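Local structure of HemO (Neisseria meningitidis, 1J77) at residues H23-N28 against D197-E202; N28-V33 against A182-V187. The protein binds heme and probably degrades it oxidatively as a heme oxygenase, opening the porphyrin ring. One frame throughout, in Å; residues are numbered along the deposited sequence.

Contact 1: residues H23-N28 against D197-E202. With HEM (protoporphyrin IX containing Fe), chain B.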
loop_
_atom_site.group_PDB
_atom_site.type_symbol
_atom_site.label_atom_id
_atom_site.label_comp_id
_atom_site.label_asym_id
_atom_site.label_seq_id
_atom_site.Cartn_x
_atom_site.Cartn_y
_atom_site.Cartn_z
ATOM N N HIS A 23 -5.119 -8.099 6.011
ATOM C CA HIS A 23 -3.847 -7.424 6.133
ATOM C C HIS A 23 -2.747 -8.420 6.553
ATOM O O HIS A 23 -1.686 -8.475 5.989
ATOM C CB HIS A 23 -3.861 -6.295 7.216
ATOM C CG HIS A 23 -2.507 -5.717 7.455
ATOM N ND1 HIS A 23 -1.584 -6.299 8.305
ATOM C CD2 HIS A 23 -1.869 -4.691 6.848
ATOM C CE1 HIS A 23 -0.446 -5.623 8.225
ATOM N NE2 HIS A 23 -0.614 -4.610 7.370
ATOM N N ASP A 24 -3.020 -9.190 7.598
ATOM C CA ASP A 24 -2.043 -10.148 8.058
ATOM C C ASP A 24 -1.748 -11.205 6.997
ATOM O O ASP A 24 -0.579 -11.624 6.883
ATOM C CB ASP A 24 -2.462 -10.749 9.376
ATOM C CG ASP A 24 -2.412 -9.767 10.524
ATOM O OD1 ASP A 24 -1.941 -8.614 10.310
ATOM O OD2 ASP A 24 -2.800 -10.102 11.682
ATOM N N SER A 25 -2.735 -11.548 6.160
ATOM C CA SER A 25 -2.444 -12.482 5.055
ATOM C C SER A 25 -1.446 -11.877 4.056
ATOM O O SER A 25 -0.621 -12.598 3.449
ATOM C CB SER A 25 -3.719 -12.982 4.391
ATOM O OG SER A 25 -4.206 -12.013 3.464
ATOM N N VAL A 26 -1.527 -10.553 3.878
ATOM C CA VAL A 26 -0.605 -9.848 2.996
ATOM C C VAL A 26 0.814 -9.797 3.556
ATOM O O VAL A 26 1.785 -10.141 2.875
ATOM C CB VAL A 26 -1.157 -8.406 2.683
ATOM C CG1 VAL A 26 -0.056 -7.586 2.005
ATOM C CG2 VAL A 26 -2.378 -8.519 1.828
ATOM N N ASP A 27 0.923 -9.443 4.840
ATOM C CA ASP A 27 2.178 -9.399 5.568
ATOM C C ASP A 27 2.866 -10.788 5.452
ATOM O O ASP A 27 3.977 -10.890 4.995
ATOM C CB ASP A 27 1.844 -8.999 7.027
ATOM C CG ASP A 27 3.048 -9.048 8.012
ATOM O OD1 ASP A 27 4.127 -9.598 7.711
ATOM O OD2 ASP A 27 2.939 -8.421 9.114
ATOM N N ASN A 28 2.116 -11.828 5.761
ATOM C CA ASN A 28 2.664 -13.183 5.704
ATOM C C ASN A 28 3.094 -13.570 4.298
ATOM O O ASN A 28 4.150 -14.202 4.122
ATOM C CB ASN A 28 1.611 -14.191 6.205
ATOM C CG ASN A 28 1.396 -14.144 7.689
ATOM O OD1 ASN A 28 2.289 -13.747 8.420
ATOM N ND2 ASN A 28 0.208 -14.569 8.145
ATOM N N ASP A 197 -4.633 -17.361 -5.963
ATOM C CA ASP A 197 -5.011 -17.724 -4.602
ATOM C C ASP A 197 -3.929 -18.412 -3.699
ATOM O O ASP A 197 -4.221 -18.888 -2.611
ATOM C CB ASP A 197 -6.261 -18.567 -4.678
ATOM C CG ASP A 197 -7.338 -17.894 -5.483
ATOM O OD1 ASP A 197 -7.584 -16.650 -5.291
ATOM O OD2 ASP A 197 -8.024 -18.546 -6.291
ATOM N N ALA A 198 -2.680 -18.412 -4.131
ATOM C CA ALA A 198 -1.604 -18.868 -3.225
ATOM C C ALA A 198 -1.516 -17.965 -2.005
ATOM O O ALA A 198 -1.762 -16.745 -2.092
ATOM C CB ALA A 198 -0.300 -18.825 -3.927
ATOM N N GLU A 199 -1.234 -18.582 -0.879
ATOM C CA GLU A 199 -1.094 -17.890 0.381
ATOM C C GLU A 199 0.152 -18.347 1.117
ATOM O O GLU A 199 0.785 -19.356 0.769
ATOM C CB GLU A 199 -2.322 -18.163 1.291
ATOM C CG GLU A 199 -3.622 -17.661 0.679
ATOM C CD GLU A 199 -3.891 -16.147 0.756
ATOM O OE1 GLU A 199 -4.816 -15.652 0.055
ATOM O OE2 GLU A 199 -3.241 -15.449 1.519
ATOM N N ALA A 200 0.524 -17.620 2.153
ATOM C CA ALA A 200 1.573 -18.033 3.037
ATOM C C ALA A 200 1.209 -19.351 3.713
ATOM O O ALA A 200 0.042 -19.777 3.768
ATOM C CB ALA A 200 1.805 -16.925 4.121
ATOM N N PRO A 201 2.214 -20.087 4.159
ATOM C CA PRO A 201 1.924 -21.335 4.876
ATOM C C PRO A 201 0.890 -21.122 5.974
ATOM O O PRO A 201 1.009 -20.225 6.791
ATOM C CB PRO A 201 3.259 -21.706 5.464
ATOM C CG PRO A 201 4.295 -21.071 4.517
ATOM C CD PRO A 201 3.658 -19.773 4.122
ATOM N N GLU A 202 -0.068 -22.037 6.038
ATOM C CA GLU A 202 -1.139 -21.893 6.992
ATOM C C GLU A 202 -0.664 -21.908 8.406
ATOM O O GLU A 202 0.110 -22.795 8.809
ATOM C CB GLU A 202 -2.219 -22.939 6.844
ATOM C CG GLU A 202 -3.340 -22.583 7.830
ATOM C CD GLU A 202 -4.576 -23.437 7.700
ATOM O OE1 GLU A 202 -5.641 -23.037 8.269
ATOM O OE2 GLU A 202 -4.465 -24.475 7.023
HETATM C CHA HEM B . -0.553 -1.191 9.482
HETATM C CHB HEM B . 3.077 -4.382 9.183
HETATM C CHC HEM B . 2.375 -4.703 4.366
HETATM C CHD HEM B . -1.574 -1.872 4.771
HETATM C C1A HEM B . 0.547 -1.951 9.798
HETATM C C2A HEM B . 1.253 -1.966 11.100
HETATM C C3A HEM B . 2.241 -2.851 10.983
HETATM C C4A HEM B . 2.211 -3.437 9.651
HETATM C CMA HEM B . 3.258 -3.216 12.093
HETATM C CAA HEM B . 0.995 -1.101 12.367
HETATM C CBA HEM B . 1.925 0.111 12.325
HETATM C CGA HEM B . 1.638 1.089 13.450
HETATM O O1A HEM B . 0.512 1.026 14.024
HETATM O O2A HEM B . 2.554 1.905 13.768
HETATM C C1B HEM B . 3.220 -4.752 7.854
HETATM C C2B HEM B . 4.237 -5.631 7.346
HETATM C C3B HEM B . 4.032 -5.758 6.004
HETATM C C4B HEM B . 2.914 -4.887 5.648
HETATM C CMB HEM B . 5.309 -6.261 8.272
HETATM C CAB HEM B . 4.871 -6.539 4.990
HETATM C CBB HEM B . 5.449 -7.692 5.308
HETATM C C1C HEM B . 1.290 -3.923 4.065
HETATM C C2C HEM B . 0.779 -3.650 2.722
HETATM C C3C HEM B . -0.341 -2.922 2.852
HETATM C C4C HEM B . -0.538 -2.600 4.239
HETATM C CMC HEM B . 1.381 -4.254 1.445
HETATM C CAC HEM B . -1.267 -2.403 1.761
HETATM C CBC HEM B . -1.255 -2.972 0.559
HETATM C C1D HEM B . -1.630 -1.468 6.068
HETATM C C2D HEM B . -2.682 -0.618 6.563
HETATM C C3D HEM B . -2.396 -0.416 8.017
HETATM C C4D HEM B . -1.180 -1.156 8.253
HETATM C CMD HEM B . -3.849 -0.068 5.741
HETATM C CAD HEM B . -3.147 0.449 9.029
HETATM C CBD HEM B . -3.904 -0.359 10.041
HETATM C CGD HEM B . -4.658 0.664 10.860
HETATM O O1D HEM B . -5.784 1.027 10.442
HETATM O O2D HEM B . -4.159 1.061 11.958
HETATM N NA HEM B . 1.171 -2.843 8.958
HETATM N NB HEM B . 2.410 -4.352 6.803
HETATM N NC HEM B . 0.472 -3.255 4.928
HETATM N ND HEM B . -0.729 -1.797 7.090
HETATM FE FE HEM B . 0.757 -3.138 6.980
HETATM O O HOH W 1 -1.214 -15.354 2.933
HETATM O O HOH W 2 1.879 -1.597 6.556
#

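Contact 2: residues N28-V33 against A182-V187. With HEM (protoporphyrin IX containing Fe), chain B.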
loop_
_atom_site.group_PDB
_atom_site.type_symbol
_atom_site.label_atom_id
_atom_site.label_comp_id
_atom_site.label_asym_id
_atom_site.label_seq_id
_atom_site.Cartn_x
_atom_site.Cartn_y
_atom_site.Cartn_z
ATOM N N ASN A 28 2.116 -11.828 5.761
ATOM C CA ASN A 28 2.664 -13.183 5.704
ATOM C C ASN A 28 3.094 -13.570 4.298
ATOM O O ASN A 28 4.150 -14.202 4.122
ATOM C CB ASN A 28 1.611 -14.191 6.205
ATOM C CG ASN A 28 1.396 -14.144 7.689
ATOM O OD1 ASN A 28 2.289 -13.747 8.420
ATOM N ND2 ASN A 28 0.208 -14.569 8.145
ATOM N N LEU A 29 2.250 -13.242 3.296
ATOM C CA LEU A 29 2.625 -13.619 1.938
ATOM C C LEU A 29 3.862 -12.878 1.433
ATOM O O LEU A 29 4.711 -13.446 0.736
ATOM C CB LEU A 29 1.452 -13.429 0.981
ATOM C CG LEU A 29 1.613 -13.891 -0.467
ATOM C CD1 LEU A 29 2.003 -15.384 -0.584
ATOM C CD2 LEU A 29 0.345 -13.630 -1.193
ATOM N N VAL A 30 3.932 -11.572 1.702
ATOM C CA VAL A 30 5.090 -10.779 1.307
ATOM C C VAL A 30 6.357 -11.418 1.936
ATOM O O VAL A 30 7.354 -11.679 1.265
ATOM C CB VAL A 30 4.974 -9.324 1.775
ATOM C CG1 VAL A 30 6.358 -8.592 1.728
ATOM C CG2 VAL A 30 3.866 -8.577 0.965
ATOM N N MET A 31 6.304 -11.669 3.220
ATOM C CA MET A 31 7.496 -12.264 3.824
ATOM C C MET A 31 7.822 -13.664 3.326
ATOM O O MET A 31 8.989 -13.970 3.126
ATOM C CB MET A 31 7.390 -12.208 5.313
ATOM C CG MET A 31 7.267 -10.806 5.880
ATOM S SD MET A 31 8.616 -9.693 5.363
ATOM C CE MET A 31 10.000 -10.489 6.110
ATOM N N SER A 32 6.807 -14.454 2.987
ATOM C CA SER A 32 7.082 -15.817 2.529
ATOM C C SER A 32 7.840 -15.828 1.208
ATOM O O SER A 32 8.565 -16.808 0.913
ATOM C CB SER A 32 5.816 -16.631 2.322
ATOM O OG SER A 32 5.121 -16.806 3.488
ATOM N N VAL A 33 7.674 -14.807 0.356
ATOM C CA VAL A 33 8.335 -14.845 -0.959
ATOM C C VAL A 33 9.748 -14.230 -0.904
ATOM O O VAL A 33 10.405 -14.141 -1.919
ATOM C CB VAL A 33 7.474 -14.160 -2.078
ATOM C CG1 VAL A 33 6.218 -15.004 -2.322
ATOM C CG2 VAL A 33 7.167 -12.735 -1.759
ATOM N N ALA A 182 -6.881 -7.456 -1.800
ATOM C CA ALA A 182 -6.923 -8.612 -2.675
ATOM C C ALA A 182 -6.138 -8.398 -3.939
ATOM O O ALA A 182 -5.447 -9.283 -4.399
ATOM C CB ALA A 182 -8.322 -8.968 -3.010
ATOM N N PHE A 183 -6.253 -7.205 -4.521
ATOM C CA PHE A 183 -5.479 -6.851 -5.699
ATOM C C PHE A 183 -3.964 -6.898 -5.419
ATOM O O PHE A 183 -3.213 -7.413 -6.232
ATOM C CB PHE A 183 -5.907 -5.479 -6.228
ATOM C CG PHE A 183 -5.093 -4.987 -7.417
ATOM C CD1 PHE A 183 -5.170 -5.642 -8.638
ATOM C CD2 PHE A 183 -4.183 -3.955 -7.288
ATOM C CE1 PHE A 183 -4.458 -5.218 -9.684
ATOM C CE2 PHE A 183 -3.452 -3.526 -8.385
ATOM C CZ PHE A 183 -3.598 -4.185 -9.568
ATOM N N TYR A 184 -3.524 -6.378 -4.287
ATOM C CA TYR A 184 -2.129 -6.489 -3.916
ATOM C C TYR A 184 -1.626 -7.914 -3.997
ATOM O O TYR A 184 -0.562 -8.149 -4.574
ATOM C CB TYR A 184 -1.859 -5.916 -2.544
ATOM C CG TYR A 184 -0.379 -5.688 -2.229
ATOM C CD1 TYR A 184 0.270 -4.516 -2.520
ATOM C CD2 TYR A 184 0.386 -6.669 -1.650
ATOM C CE1 TYR A 184 1.614 -4.324 -2.254
ATOM C CE2 TYR A 184 1.720 -6.481 -1.374
ATOM C CZ TYR A 184 2.323 -5.317 -1.628
ATOM O OH TYR A 184 3.658 -5.149 -1.387
ATOM N N LYS A 185 -2.396 -8.861 -3.484
ATOM C CA LYS A 185 -1.956 -10.246 -3.552
ATOM C C LYS A 185 -2.024 -10.813 -4.972
ATOM O O LYS A 185 -1.187 -11.626 -5.325
ATOM C CB LYS A 185 -2.769 -11.116 -2.612
ATOM C CG LYS A 185 -2.571 -10.767 -1.131
ATOM C CD LYS A 185 -3.099 -11.807 -0.117
ATOM C CE LYS A 185 -4.573 -11.790 -0.013
ATOM N NZ LYS A 185 -5.088 -12.873 0.911
ATOM N N VAL A 186 -3.015 -10.440 -5.775
ATOM C CA VAL A 186 -3.045 -10.882 -7.183
ATOM C C VAL A 186 -1.741 -10.446 -7.867
ATOM O O VAL A 186 -1.070 -11.273 -8.545
ATOM C CB VAL A 186 -4.253 -10.286 -7.963
ATOM C CG1 VAL A 186 -4.061 -10.440 -9.484
ATOM C CG2 VAL A 186 -5.552 -10.876 -7.468
ATOM N N VAL A 187 -1.343 -9.199 -7.706
ATOM C CA VAL A 187 -0.119 -8.693 -8.296
ATOM C C VAL A 187 1.136 -9.431 -7.771
ATOM O O VAL A 187 2.041 -9.772 -8.546
ATOM C CB VAL A 187 0.009 -7.158 -8.138
ATOM C CG1 VAL A 187 1.309 -6.683 -8.696
ATOM C CG2 VAL A 187 -1.184 -6.480 -8.793
HETATM C CHA HEM B . -0.553 -1.191 9.482
HETATM C CHB HEM B . 3.077 -4.382 9.183
HETATM C CHC HEM B . 2.375 -4.703 4.366
HETATM C CHD HEM B . -1.574 -1.872 4.771
HETATM C C1A HEM B . 0.547 -1.951 9.798
HETATM C C2A HEM B . 1.253 -1.966 11.100
HETATM C C3A HEM B . 2.241 -2.851 10.983
HETATM C C4A HEM B . 2.211 -3.437 9.651
HETATM C CMA HEM B . 3.258 -3.216 12.093
HETATM C CAA HEM B . 0.995 -1.101 12.367
HETATM C CBA HEM B . 1.925 0.111 12.325
HETATM C CGA HEM B . 1.638 1.089 13.450
HETATM O O1A HEM B . 0.512 1.026 14.024
HETATM O O2A HEM B . 2.554 1.905 13.768
HETATM C C1B HEM B . 3.220 -4.752 7.854
HETATM C C2B HEM B . 4.237 -5.631 7.346
HETATM C C3B HEM B . 4.032 -5.758 6.004
HETATM C C4B HEM B . 2.914 -4.887 5.648
HETATM C CMB HEM B . 5.309 -6.261 8.272
HETATM C CAB HEM B . 4.871 -6.539 4.990
HETATM C CBB HEM B . 5.449 -7.692 5.308
HETATM C C1C HEM B . 1.290 -3.923 4.065
HETATM C C2C HEM B . 0.779 -3.650 2.722
HETATM C C3C HEM B . -0.341 -2.922 2.852
HETATM C C4C HEM B . -0.538 -2.600 4.239
HETATM C CMC HEM B . 1.381 -4.254 1.445
HETATM C CAC HEM B . -1.267 -2.403 1.761
HETATM C CBC HEM B . -1.255 -2.972 0.559
HETATM C C1D HEM B . -1.630 -1.468 6.068
HETATM C C2D HEM B . -2.682 -0.618 6.563
HETATM C C3D HEM B . -2.396 -0.416 8.017
HETATM C C4D HEM B . -1.180 -1.156 8.253
HETATM C CMD HEM B . -3.849 -0.068 5.741
HETATM C CAD HEM B . -3.147 0.449 9.029
HETATM C CBD HEM B . -3.904 -0.359 10.041
HETATM C CGD HEM B . -4.658 0.664 10.860
HETATM O O1D HEM B . -5.784 1.027 10.442
HETATM O O2D HEM B . -4.159 1.061 11.958
HETATM N NA HEM B . 1.171 -2.843 8.958
HETATM N NB HEM B . 2.410 -4.352 6.803
HETATM N NC HEM B . 0.472 -3.255 4.928
HETATM N ND HEM B . -0.729 -1.797 7.090
HETATM FE FE HEM B . 0.757 -3.138 6.980
HETATM O O HOH W 2 1.879 -1.597 6.556
#

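Contact 1: residues H23-N28 against D197-E202
Asn28 and Ala200 mark the closest backbone approach, their CA atoms 5.6 Å apart, where an irregular tail segment, 197-202, passes over the outer side of a helical turn, 23-28. Direct touching is slight. The methyl of Ala200 points at the helix, and its CB lies 3.4 Å from CB of Asn28, which is tight packing for two aliphatic carbons. The inner side of the same turn faces the heme. With CG anti to the backbone N (chi1 173°), the His23 ring carries NE2 to within 2.0 Å of the iron as the proximal axial ligand, opposite water 2. Its ND1 gives a nearly straight N-H bond (172°) to Asp24 OD1, 3.1 Å away; the carboxylate oxygen lies in the ring plane and is met on its anti side. This His-carboxylate bond fixes the rotation of the imidazole and would be expected to make it a somewhat stronger electron donor to the iron. Back on the outer side, Glu199 starts off obliquely, but a bend at chi2 (-78°) folds its carboxylate back, bringing OE2 to 3.8 Å from CB of Ser25. Glu199 OE1 forms salt bridges with Arg189 and Lys185, while Ser25 OG is hydrogen-bonded to Val22 O and probably to Lys185 NZ. A single water donates to Ser25 O and accepts from Ala200 N, the latter over 3.0 Å; Glu199 OE2 is a less certain third partner, its bond unusually short and of doubtful length. Tail and helix are therefore held by a solvent link and a surrounding charge network, not by direct hydrogen bonds.

Contact 2: residues N28-V33 against A182-V187
Val30 and Tyr184 meet at about a right angle, the valine presenting a methyl to the rim of the phenol ring. CG2 of Val30 lies near the ring plane, 3.8 Å from CE2 of Tyr184, so this is an edge contact and leaves the faces to other groups. One face is taken by the heme: methyl CMC sits over it, off-centre toward the rim, 3.4 Å from CZ of Tyr184. A chi1 of -166° swings the phenol from its own helix toward helix 11-32 and the porphyrin. The other branch of Val30 serves the heme as well, with CG1 3.8 Å from vinyl carbon CBB, and Met31 CG reaches the same carbon at 3.7 Å. In this all-helical heme oxygenase fold, helix 11-32 supplies the proximal side of the pocket and helix 167-192 packs beside it, so that the two side chains line neighbouring pyrroles, Val30 at the ring B vinyl and Tyr184 at the ring C methyl. One residue away on each helix, and farther from the heme, Leu29 points at helix 167-192 and crosses Lys185 obliquely, its CD2 4.0 Å from CD of the lysine. Here the lysine acts through its aliphatic stem; the bend at chi3 (-74°) turns the ammonium away from the leucine, toward Ser25 and Glu199. Tyr184 is further enclosed by helix 39-60, where Phe52 meets its ring edge-to-face. Near the C-terminal end of helix 11-32, Asn28 O accepts from both Ser32 N and Ser32 OG, the two donors arriving from opposite faces of the carbonyl plane.

In the fold
Contacts 1 and 2 lie with their centres about 6 Å apart on the same side of the molecule, and both use helix 11-32, with Asn28 common to the two. Along the chain contact 2 is nested within contact 1: helix 167-192 returns to the first helix, and the loop beyond it then packs on the same helix. Lys185 couples the pair, its NZ lying 2.8 Å from Ser25 OG, a probable hydrogen bond, and 2.9 Å from Glu199 OE1. Ser32 also packs against Ala200 and Pro201. The proximal heme helix is thus gripped by a helical neighbour and by the C-terminal tail; in contact 1 only the helix side reaches the heme, in contact 2 both helices do.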